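Local atomic coordinates of hydrolase, isochorismatase family (Pseudomonas putida KT2440, PDB entry 4H17), a protein that is a hydrolase of the isochorismatase family and probably hydrolyses a small-molecule substrate. Residues K113-L118 with Y147-T152. Residues are numbered along the deposited sequence; the frame is centred on the assembly and turned at random.
With SO4 (sulfate ion), chain D.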
# COMPACT_ATOMS: atom_id res chain seq x y z
N LYS A 113 -9.81 8.52 14.87
CA LYS A 113 -9.80 10.00 14.88
C LYS A 113 -8.42 10.63 14.61
O LYS A 113 -8.18 11.82 14.90
CB LYS A 113 -10.40 10.54 16.17
CG LYS A 113 -11.91 10.36 16.20
CD LYS A 113 -12.58 10.96 17.43
CE LYS A 113 -14.08 11.11 17.22
NZ LYS A 113 -14.73 9.84 16.82
N LEU A 114 -7.50 9.83 14.05
CA LEU A 114 -6.23 10.38 13.62
C LEU A 114 -6.41 11.56 12.68
O LEU A 114 -5.69 12.57 12.79
CB LEU A 114 -5.35 9.29 12.97
CG LEU A 114 -4.00 9.75 12.41
CD1 LEU A 114 -3.10 10.42 13.44
CD2 LEU A 114 -3.25 8.58 11.75
N HIS A 115 -7.40 11.50 11.80
CA HIS A 115 -7.65 12.64 10.90
C HIS A 115 -7.99 13.94 11.66
O HIS A 115 -7.34 14.98 11.45
CB HIS A 115 -8.71 12.29 9.88
CG HIS A 115 -8.82 13.31 8.80
ND1 HIS A 115 -9.99 13.61 8.16
CD2 HIS A 115 -7.88 14.11 8.26
CE1 HIS A 115 -9.77 14.56 7.27
NE2 HIS A 115 -8.50 14.89 7.31
N GLU A 116 -8.93 13.86 12.60
CA GLU A 116 -9.37 14.99 13.41
C GLU A 116 -8.18 15.55 14.17
O GLU A 116 -7.99 16.77 14.24
CB GLU A 116 -10.47 14.50 14.39
CG GLU A 116 -11.11 15.49 15.36
CD GLU A 116 -12.28 14.88 16.14
OE1 GLU A 116 -12.66 13.72 15.87
OE2 GLU A 116 -12.86 15.58 17.00
N THR A 117 -7.35 14.65 14.70
CA THR A 117 -6.17 15.04 15.42
C THR A 117 -5.19 15.81 14.52
O THR A 117 -4.67 16.91 14.88
CB THR A 117 -5.48 13.84 16.03
OG1 THR A 117 -6.39 13.28 17.00
CG2 THR A 117 -4.17 14.22 16.69
N LEU A 118 -4.88 15.26 13.36
CA LEU A 118 -3.96 15.94 12.45
C LEU A 118 -4.53 17.29 11.96
O LEU A 118 -3.77 18.24 11.83
CB LEU A 118 -3.58 15.05 11.29
CG LEU A 118 -2.82 13.78 11.63
CD1 LEU A 118 -2.58 13.00 10.34
CD2 LEU A 118 -1.54 14.16 12.33
N TYR A 147 -6.13 12.24 2.22
CA TYR A 147 -6.54 13.41 3.01
C TYR A 147 -5.69 14.64 2.73
O TYR A 147 -5.83 15.68 3.36
CB TYR A 147 -6.48 13.04 4.47
CG TYR A 147 -7.56 12.12 4.92
CD1 TYR A 147 -8.90 12.51 4.79
CD2 TYR A 147 -7.28 10.93 5.55
CE1 TYR A 147 -9.92 11.72 5.23
CE2 TYR A 147 -8.30 10.11 6.01
CZ TYR A 147 -9.63 10.52 5.87
OH TYR A 147 -10.70 9.74 6.28
N GLY A 148 -4.81 14.52 1.76
CA GLY A 148 -4.05 15.68 1.29
C GLY A 148 -2.80 15.99 2.09
O GLY A 148 -2.19 17.03 1.88
N TYR A 149 -2.36 15.08 2.96
CA TYR A 149 -1.11 15.27 3.63
C TYR A 149 0.11 14.99 2.77
O TYR A 149 0.06 14.21 1.82
CB TYR A 149 -1.02 14.39 4.89
CG TYR A 149 -2.09 14.81 5.88
CD1 TYR A 149 -1.92 15.90 6.69
CD2 TYR A 149 -3.27 14.09 5.98
CE1 TYR A 149 -2.91 16.32 7.58
CE2 TYR A 149 -4.26 14.48 6.86
CZ TYR A 149 -4.10 15.59 7.64
OH TYR A 149 -5.11 15.96 8.51
N ARG A 150 1.19 15.68 3.11
CA ARG A 150 2.48 15.49 2.50
C ARG A 150 3.31 14.67 3.46
O ARG A 150 3.62 15.14 4.55
CB ARG A 150 3.16 16.82 2.29
CG ARG A 150 2.58 17.67 1.19
CD ARG A 150 3.47 18.90 0.96
NE ARG A 150 3.48 19.83 2.09
CZ ARG A 150 2.59 20.79 2.30
NH1 ARG A 150 1.59 20.99 1.45
NH2 ARG A 150 2.70 21.58 3.36
N CYS A 151 3.68 13.46 3.06
CA CYS A 151 4.38 12.53 3.95
C CYS A 151 5.85 12.49 3.60
O CYS A 151 6.22 12.44 2.44
CB CYS A 151 3.79 11.13 3.81
SG CYS A 151 2.17 10.99 4.58
N THR A 152 6.68 12.45 4.65
CA THR A 152 8.10 12.17 4.52
C THR A 152 8.35 10.94 5.38
O THR A 152 8.16 10.97 6.61
CB THR A 152 8.97 13.34 5.00
OG1 THR A 152 8.73 14.46 4.14
CG2 THR A 152 10.42 12.95 4.95
S SO4 D . -10.66 6.08 7.32
O1 SO4 D . -11.17 4.70 7.41
O2 SO4 D . -9.30 5.97 6.81
O3 SO4 D . -10.66 6.67 8.66
O4 SO4 D . -11.52 6.86 6.36
O HOH W 1 -7.54 16.52 5.49
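His-115, in the first turn of helix 114-121, comes nearest Tyr-147 along the backbone, with CA atoms 8.0 Å apart, and one turn later Leu-118 stands level with Tyr-149. Residues 147-149 link helix 133-146 to strand 150-159, whose first residues, 150-152, complete this segment; Gly-148, at positive phi, is the C-prime residue of a Schellman motif that ends the helix and turns the chain toward the parallel sheet. Contact across the gap is made by side chains, with one water, and three rings do most of it. The imidazole of His-115 lies face to face with the Tyr-147 ring, centroids 3.8 Å apart and planes tilted by 22°, with Tyr-147 CD1 over one face of the imidazole toward its rim and His-115 ND1 over the phenol in return. This overlap depends on CG of His-115 being anti to the backbone N (chi1 -169°), which carries the ring out from the helix. A water in the imidazole plane is hydrogen-bonded to His-115 NE2 at 2.6 Å and donates to Tyr-147 O, so it bridges the imidazole to the backbone just after helix 133-146. Tyr-149 meets the same imidazole differently: its OH approaches the edge at CD2 of His-115, 3.3 Å away, while Leu-118 sets CD1 over one face of the Tyr-149 ring as a CH-pi contact, 4.2 Å from the centroid. With an alanine here, one face of Tyr-147 would probably lose its stacking partner and the water its side-chain partner. Beyond the stack, Tyr-147 OH donates to O4 of a sulfate, 3.0 Å away, probably from the crystallisation liquor, which Arg-143 of the second subunit also binds. In this Rossmann-like fold, helix 114-121 is thus joined to the loop before strand 150-159 by aromatic stacking and a shared water, and the imidazole is likely to steady the anion-bound phenol.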